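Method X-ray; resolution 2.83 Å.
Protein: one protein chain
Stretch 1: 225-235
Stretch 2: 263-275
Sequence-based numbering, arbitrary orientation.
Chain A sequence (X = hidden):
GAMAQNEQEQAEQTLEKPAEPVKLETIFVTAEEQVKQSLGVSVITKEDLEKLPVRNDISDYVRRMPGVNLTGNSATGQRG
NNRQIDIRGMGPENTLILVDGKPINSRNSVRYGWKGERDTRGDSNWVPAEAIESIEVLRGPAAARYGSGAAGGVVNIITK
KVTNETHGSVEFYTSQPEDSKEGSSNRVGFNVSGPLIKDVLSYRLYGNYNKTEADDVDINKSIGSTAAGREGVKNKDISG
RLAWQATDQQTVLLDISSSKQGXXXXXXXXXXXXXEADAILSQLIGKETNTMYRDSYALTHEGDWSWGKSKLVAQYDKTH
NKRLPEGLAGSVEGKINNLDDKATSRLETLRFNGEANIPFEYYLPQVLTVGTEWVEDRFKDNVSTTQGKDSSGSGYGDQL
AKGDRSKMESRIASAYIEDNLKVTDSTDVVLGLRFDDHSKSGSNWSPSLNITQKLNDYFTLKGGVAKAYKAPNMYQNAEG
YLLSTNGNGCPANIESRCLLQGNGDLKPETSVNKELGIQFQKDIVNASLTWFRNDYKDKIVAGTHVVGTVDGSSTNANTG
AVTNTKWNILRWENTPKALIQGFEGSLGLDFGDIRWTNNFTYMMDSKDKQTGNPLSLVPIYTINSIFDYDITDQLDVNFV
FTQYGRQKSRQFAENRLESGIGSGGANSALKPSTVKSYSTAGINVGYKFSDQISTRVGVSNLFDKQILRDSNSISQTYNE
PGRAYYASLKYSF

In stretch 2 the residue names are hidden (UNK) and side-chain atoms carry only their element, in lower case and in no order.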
ATOM      1  N   SER A 225       8.265 -25.804  -9.251  1.00 69.34           N
ATOM      2  CA  SER A 225       8.378 -24.644  -8.369  1.00 67.48           C
ATOM      3  C   SER A 225       7.952 -24.976  -6.938  1.00 68.27           C
ATOM      4  O   SER A 225       6.957 -25.685  -6.702  1.00 65.84           O
ATOM      5  CB  SER A 225       7.556 -23.451  -8.904  1.00 65.55           C
ATOM      6  OG  SER A 225       7.637 -22.314  -8.038  1.00 65.34           O
ATOM      7  N   THR A 226       8.721 -24.428  -5.997  1.00 65.40           N
ATOM      8  CA  THR A 226       8.509 -24.636  -4.577  1.00 64.41           C
ATOM      9  C   THR A 226       7.896 -23.416  -3.893  1.00 62.03           C
ATOM     10  O   THR A 226       7.706 -23.408  -2.678  1.00 57.65           O
ATOM     11  CB  THR A 226       9.845 -24.919  -3.897  1.00 66.17           C
ATOM     12  OG1 THR A 226      10.794 -23.937  -4.339  1.00 65.28           O
ATOM     13  CG2 THR A 226      10.336 -26.333  -4.244  1.00 65.96           C
ATOM     14  N   ALA A 227       7.587 -22.389  -4.678  1.00 62.29           N
ATOM     15  CA  ALA A 227       6.999 -21.189  -4.115  1.00 62.82           C
ATOM     16  C   ALA A 227       5.562 -21.444  -3.756  1.00 63.33           C
ATOM     17  O   ALA A 227       4.872 -22.181  -4.448  1.00 66.52           O
ATOM     18  CB  ALA A 227       7.089 -20.031  -5.080  1.00 61.67           C
ATOM     19  N   ALA A 228       5.117 -20.828  -2.667  1.00 62.55           N
ATOM     20  CA  ALA A 228       3.753 -20.977  -2.223  1.00 64.12           C
ATOM     21  C   ALA A 228       2.798 -20.128  -3.046  1.00 63.71           C
ATOM     22  O   ALA A 228       3.185 -19.108  -3.623  1.00 66.76           O
ATOM     23  CB  ALA A 228       3.656 -20.580  -0.770  1.00 71.62           C
ATOM     24  N   GLY A 229       1.537 -20.549  -3.066  1.00 64.31           N
ATOM     25  CA  GLY A 229       0.465 -19.771  -3.667  1.00 59.42           C
ATOM     26  C   GLY A 229       0.031 -18.678  -2.715  1.00 59.95           C
ATOM     27  O   GLY A 229       0.769 -18.290  -1.805  1.00 62.28           O
ATOM     28  N   ARG A 230      -1.171 -18.172  -2.919  1.00 58.32           N
ATOM     29  CA  ARG A 230      -1.640 -17.080  -2.115  1.00 60.84           C
ATOM     30  C   ARG A 230      -2.042 -17.590  -0.752  1.00 59.12           C
ATOM     31  O   ARG A 230      -2.690 -18.623  -0.662  1.00 54.76           O
ATOM     32  CB  ARG A 230      -2.851 -16.430  -2.776  1.00 65.08           C
ATOM     33  CG  ARG A 230      -2.552 -15.768  -4.102  1.00 67.18           C
ATOM     34  CD  ARG A 230      -3.838 -15.448  -4.831  1.00 70.49           C
ATOM     35  NE  ARG A 230      -4.570 -16.658  -5.185  1.00 69.69           N
ATOM     36  CZ  ARG A 230      -5.798 -16.638  -5.692  1.00 70.15           C
ATOM     37  NH1 ARG A 230      -6.424 -15.483  -5.898  1.00 72.39           N
ATOM     38  NH2 ARG A 230      -6.405 -17.759  -5.991  1.00 70.16           N
ATOM     39  N   GLU A 231      -1.693 -16.850   0.307  1.00 61.57           N
ATOM     40  CA  GLU A 231      -2.126 -17.225   1.665  1.00 61.15           C
ATOM     41  C   GLU A 231      -3.531 -16.720   1.887  1.00 60.44           C
ATOM     42  O   GLU A 231      -3.903 -15.651   1.370  1.00 57.06           O
ATOM     43  CB  GLU A 231      -1.168 -16.702   2.750  1.00 59.96           C
ATOM     44  CG  GLU A 231      -1.326 -15.246   3.137  1.00 59.82           C
ATOM     45  CD  GLU A 231      -0.427 -14.831   4.294  1.00 63.26           C
ATOM     46  OE1 GLU A 231       0.261 -15.696   4.869  1.00 59.53           O
ATOM     47  OE2 GLU A 231      -0.407 -13.619   4.638  1.00 72.21           O
ATOM     48  N   GLY A 232      -4.318 -17.497   2.626  1.00 59.69           N
ATOM     49  CA  GLY A 232      -5.711 -17.131   2.874  1.00 64.26           C
ATOM     50  C   GLY A 232      -5.827 -16.087   3.968  1.00 64.56           C
ATOM     51  O   GLY A 232      -4.825 -15.769   4.617  1.00 63.29           O
ATOM     52  N   VAL A 233      -7.042 -15.564   4.175  1.00 65.44           N
ATOM     53  CA  VAL A 233      -7.316 -14.613   5.259  1.00 67.63           C
ATOM     54  C   VAL A 233      -8.736 -14.724   5.840  1.00 72.56           C
ATOM     55  O   VAL A 233      -9.724 -14.687   5.102  1.00 77.60           O
ATOM     56  CB  VAL A 233      -7.163 -13.155   4.808  1.00 62.19           C
ATOM     57  CG1 VAL A 233      -6.900 -12.281   6.019  1.00 63.56           C
ATOM     58  CG2 VAL A 233      -6.034 -12.998   3.820  1.00 61.36           C
ATOM     59  N   LYS A 234      -8.819 -14.852   7.165  1.00 68.38           N
ATOM     60  CA  LYS A 234     -10.041 -14.589   7.912  1.00 65.86           C
ATOM     61  C   LYS A 234      -9.988 -13.141   8.403  1.00 64.94           C
ATOM     62  O   LYS A 234      -9.115 -12.775   9.196  1.00 65.40           O
ATOM     63  CB  LYS A 234     -10.154 -15.540   9.105  1.00 67.02           C
ATOM     64  CG  LYS A 234     -10.024 -17.010   8.730  1.00 69.75           C
ATOM     65  CD  LYS A 234     -10.336 -17.947   9.900  1.00 76.41           C
ATOM     66  CE  LYS A 234      -9.182 -18.125  10.893  1.00 77.27           C
ATOM     67  NZ  LYS A 234      -7.885 -18.533  10.277  1.00 74.41           N
ATOM     68  N   ASN A 235     -10.888 -12.307   7.899  1.00 64.18           N
ATOM     69  CA  ASN A 235     -11.037 -10.942   8.392  1.00 62.45           C
ATOM     70  C   ASN A 235     -12.200 -10.863   9.368  1.00 61.92           C
ATOM     71  O   ASN A 235     -13.230 -11.497   9.167  1.00 58.27           O
ATOM     72  CB  ASN A 235     -11.308  -9.969   7.237  1.00 61.50           C
ATOM     73  CG  ASN A 235     -10.191  -9.942   6.211  1.00 68.70           C
ATOM     74  OD1 ASN A 235     -10.064 -10.864   5.403  1.00 76.50           O
ATOM     75  ND2 ASN A 235      -9.385  -8.866   6.215  1.00 69.09           N
ATOM     76  N   UNK A 263      -4.327 -15.159   9.246  1.00 52.77           N
ATOM     77  CA  UNK A 263      -4.051 -15.771   7.977  1.00 53.88           C
ATOM     78  C   UNK A 263      -4.364 -17.248   7.979  1.00 56.15           C
ATOM     79  O   UNK A 263      -4.665 -17.830   9.019  1.00 59.77           O
ATOM     80  n   UNK A 263      -0.870 -17.193   7.233  1.00 55.27           N
ATOM     81  o   UNK A 263      -1.889 -17.158   9.217  1.00 51.20           O
ATOM     82  c   UNK A 263      -1.749 -16.712   8.098  1.00 53.54           C
ATOM     83  c   UNK A 263      -2.589 -15.578   7.630  1.00 53.93           C
ATOM     84  N   UNK A 264      -4.304 -17.837   6.792  1.00 58.81           N
ATOM     85  CA  UNK A 264      -4.357 -19.286   6.605  1.00 61.27           C
ATOM     86  C   UNK A 264      -3.118 -19.668   5.781  1.00 61.60           C
ATOM     87  O   UNK A 264      -3.050 -19.380   4.579  1.00 59.02           O
ATOM     88  c   UNK A 264      -5.744 -21.264   5.899  1.00 63.12           C
ATOM     89  c   UNK A 264      -8.049 -19.104   5.481  1.00 62.05           C
ATOM     90  c   UNK A 264      -6.893 -19.153   6.472  1.00 60.67           C
ATOM     91  c   UNK A 264      -5.630 -19.754   5.859  1.00 61.79           C
ATOM     92  N   UNK A 265      -2.163 -20.330   6.437  1.00 64.14           N
ATOM     93  CA  UNK A 265      -0.809 -20.532   5.901  1.00 62.72           C
ATOM     94  C   UNK A 265      -0.799 -21.467   4.693  1.00 61.82           C
ATOM     95  O   UNK A 265      -1.364 -22.548   4.714  1.00 60.16           O
ATOM     96  c   UNK A 265       3.682 -22.237   6.281  1.00 66.10           C
ATOM     97  c   UNK A 265       3.562 -19.901   5.800  1.00 64.92           C
ATOM     98  c   UNK A 265       0.140 -21.039   6.991  1.00 61.45           C
ATOM     99  c   UNK A 265       4.286 -21.077   5.854  1.00 66.09           C
ATOM    100  c   UNK A 265       1.590 -21.051   6.582  1.00 61.76           C
ATOM    101  c   UNK A 265       2.225 -19.894   6.169  1.00 61.93           C
ATOM    102  o   UNK A 265       5.614 -21.076   5.484  1.00 67.11           O
ATOM    103  c   UNK A 265       2.342 -22.220   6.643  1.00 66.64           C
ATOM    104  N   UNK A 266      -0.167 -20.991   3.633  1.00 63.49           N
ATOM    105  CA  UNK A 266      -0.156 -21.644   2.344  1.00 65.24           C
ATOM    106  C   UNK A 266       1.210 -22.234   2.066  1.00 66.10           C
ATOM    107  O   UNK A 266       1.420 -22.843   1.019  1.00 69.94           O
ATOM    108  o   UNK A 266       0.577 -19.668   1.097  1.00 62.29           O
ATOM    109  c   UNK A 266      -0.478 -20.607   1.251  1.00 64.97           C
ATOM    110  N   UNK A 267       2.151 -21.987   2.974  1.00 66.66           N
ATOM    111  CA  UNK A 267       3.507 -22.484   2.833  1.00 67.91           C
ATOM    112  C   UNK A 267       4.553 -21.447   2.456  1.00 64.32           C
ATOM    113  O   UNK A 267       5.713 -21.807   2.249  1.00 68.12           O
ATOM    114  N   UNK A 268       4.192 -20.172   2.378  1.00 59.29           N
ATOM    115  CA  UNK A 268       5.179 -19.164   1.951  1.00 61.58           C
ATOM    116  C   UNK A 268       6.416 -19.052   2.852  1.00 60.89           C
ATOM    117  O   UNK A 268       6.354 -19.318   4.058  1.00 61.67           O
ATOM    118  c   UNK A 268       4.563 -17.774   1.813  1.00 62.19           C
ATOM    119  o   UNK A 268       6.316 -16.338   0.979  1.00 63.39           O
ATOM    120  c   UNK A 268       5.240 -16.953   0.728  1.00 65.09           C
ATOM    121  o   UNK A 268       4.688 -16.947  -0.402  1.00 70.69           O
ATOM    122  N   UNK A 269       7.530 -18.658   2.239  1.00 58.68           N
ATOM    123  CA  UNK A 269       8.796 -18.461   2.921  1.00 58.81           C
ATOM    124  C   UNK A 269       9.724 -17.704   1.991  1.00 58.34           C
ATOM    125  O   UNK A 269       9.673 -17.872   0.780  1.00 59.03           O
ATOM    126  c   UNK A 269       9.429 -19.807   3.284  1.00 64.61           C
ATOM    127  o   UNK A 269       9.752 -20.583   2.126  1.00 66.29           O
ATOM    128  N   UNK A 270      10.584 -16.872   2.555  1.00 60.44           N
ATOM    129  CA  UNK A 270      11.338 -15.892   1.765  1.00 59.39           C
ATOM    130  C   UNK A 270      12.170 -16.562   0.706  1.00 59.67           C
ATOM    131  O   UNK A 270      12.279 -16.030  -0.395  1.00 61.14           O
ATOM    132  c   UNK A 270      12.231 -15.026   2.667  1.00 62.37           C
ATOM    133  n   UNK A 270      12.979 -12.608   4.177  1.00 63.99           N
ATOM    134  c   UNK A 270      13.606 -12.932   3.052  1.00 62.85           C
ATOM    135  o   UNK A 270      14.778 -12.623   2.839  1.00 62.21           O
ATOM    136  c   UNK A 270      12.818 -13.763   2.045  1.00 61.96           C
ATOM    137  N   UNK A 271      12.747 -17.729   1.000  1.00 60.66           N
ATOM    138  CA  UNK A 271      13.578 -18.404  -0.011  1.00 58.80           C
ATOM    139  C   UNK A 271      12.838 -19.536  -0.725  1.00 62.08           C
ATOM    140  O   UNK A 271      13.445 -20.321  -1.442  1.00 64.92           O
ATOM    141  c   UNK A 271      16.767 -18.522   2.244  1.00 60.70           C
ATOM    142  c   UNK A 271      14.869 -18.898   0.618  1.00 59.40           C
ATOM    143  c   UNK A 271      15.663 -17.870   1.424  1.00 59.58           C
ATOM    144  c   UNK A 271      16.240 -16.808   0.510  1.00 59.14           C
ATOM    145  N   UNK A 272      11.525 -19.631  -0.521  1.00 64.35           N
ATOM    146  CA  UNK A 272      10.695 -20.618  -1.228  1.00 66.63           C
ATOM    147  C   UNK A 272      11.073 -22.073  -0.980  1.00 70.56           C
ATOM    148  O   UNK A 272      11.073 -22.878  -1.916  1.00 75.30           O
ATOM    149  c   UNK A 272      10.704 -20.361  -2.739  1.00 64.60           C
ATOM    150  o   UNK A 272       8.909 -18.784  -2.536  1.00 62.76           O
ATOM    151  n   UNK A 272      10.472 -18.392  -4.077  1.00 62.22           N
ATOM    152  c   UNK A 272       9.948 -19.109  -3.115  1.00 63.22           C
ATOM    153  N   UNK A 273      11.372 -22.415   0.268  1.00 68.46           N
ATOM    154  CA  UNK A 273      11.689 -23.789   0.619  1.00 71.43           C
ATOM    155  C   UNK A 273      10.563 -24.710   0.167  1.00 74.33           C
ATOM    156  O   UNK A 273       9.446 -24.258  -0.097  1.00 73.59           O
ATOM    157  c   UNK A 273      11.901 -23.923   2.125  1.00 70.55           C
ATOM    158  N   UNK A 274      10.844 -26.010   0.103  1.00 77.07           N
ATOM    159  CA  UNK A 274       9.796 -26.971  -0.205  1.00 75.75           C
ATOM    160  C   UNK A 274       8.978 -27.271   1.047  1.00 72.04           C
ATOM    161  O   UNK A 274       9.341 -28.132   1.866  1.00 68.60           O
ATOM    162  n   UNK A 274       9.658 -30.410  -1.622  1.00 87.69           N
ATOM    163  c   UNK A 274       9.269 -29.198  -1.268  1.00 83.46           C
ATOM    164  o   UNK A 274       8.089 -28.840  -1.315  1.00 81.53           O
ATOM    165  c   UNK A 274      10.360 -28.259  -0.790  1.00 80.70           C
ATOM    166  N   UNK A 275       7.866 -26.544   1.162  1.00 67.15           N
ATOM    167  CA  UNK A 275       7.044 -26.582   2.335  1.00 66.29           C
ATOM    168  C   UNK A 275       6.730 -28.013   2.727  1.00 69.88           C
ATOM    169  O   UNK A 275       7.007 -28.416   3.848  1.00 68.15           O
ATOM    170  c   UNK A 275       5.765 -25.800   2.112  1.00 64.96           C
TER

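Position 263 has two side-chain carbons, the second carrying one oxygen and one nitrogen. That makes a carboxamide, too short for Gln and not the two oxygens of Asp; the nitrogen lies 3.0 Å from Glu231 OE1, with an N-H...acceptor angle of 151°, so it donates to the carboxylate. The residue is Asn263.

Position 264 has four carbons, forked at the first, one arm two carbons long: Ile264. Its CD1 lies 3.9 Å from Val233 N. An ideal CB built on Gly232 would fall 2.8 Å from Ile264 CD1, a clash; the bare glycine leaves room for the arm.

Position 265 carries one carbon and then a six-carbon ring bearing an oxygen, which makes it Tyr265. Its CA-to-CB bond points away from stretch 1, and OH donates a very short bond, 2.4 Å, to the backbone O of position 268.

At 266, one carbon and one oxygen define a hydroxymethyl group, Ser266. With chi1 in the p well, OG donates to Gly229 O at 3.2 Å.

Position 267 has no side-chain atoms, hence Gly267. Its phi/psi of 106/5 would jam a CB against the preceding carbonyl oxygen.

Position 268 shows two carbons, the second with two oxygens, a carboxylate: Asp268. Its backbone N packs 3.2 Å from Ala228 CB.

One carbon and one oxygen at 269 give Ser269, which does not touch stretch 1. Position 270, three carbons with oxygen and nitrogen on the third, is Gln270; position 271, four carbons forked at the second, is Leu271. Both side chains are out of reach of stretch 1.

Position 272 has two carbons, the second bearing oxygen and nitrogen: Asn272. Its OD1 lies 3.4 Å from Ala227 CB, and its N donates to Ser269 O at 2.9 Å, closing a type I turn.

A single carbon at 273, pointing away, is Ala273. At position 274, two carbons with oxygen and nitrogen on the second identify Asn274, whose CB lies 4.0 Å from Thr226 CG2. The lone carbon at 275 is Ala275, with its CB beyond contact range.

The contact combines a short antiparallel pairing with a loop. Gly232 N to Ile264 O and Ile264 N to Gly232 O, both 3.0 Å, form the reciprocal pair, and Val233 faces Asn263 beside it. Past the strand, Ala228 CB packs against the Ser266-Asp268 backbone, while Thr226 OG1 donates to Asn272 O at 2.7 Å. Together the stretches bury 732 Å², summed over both sides.

Stretch 2 263-275: NIYSGDSQLNANA
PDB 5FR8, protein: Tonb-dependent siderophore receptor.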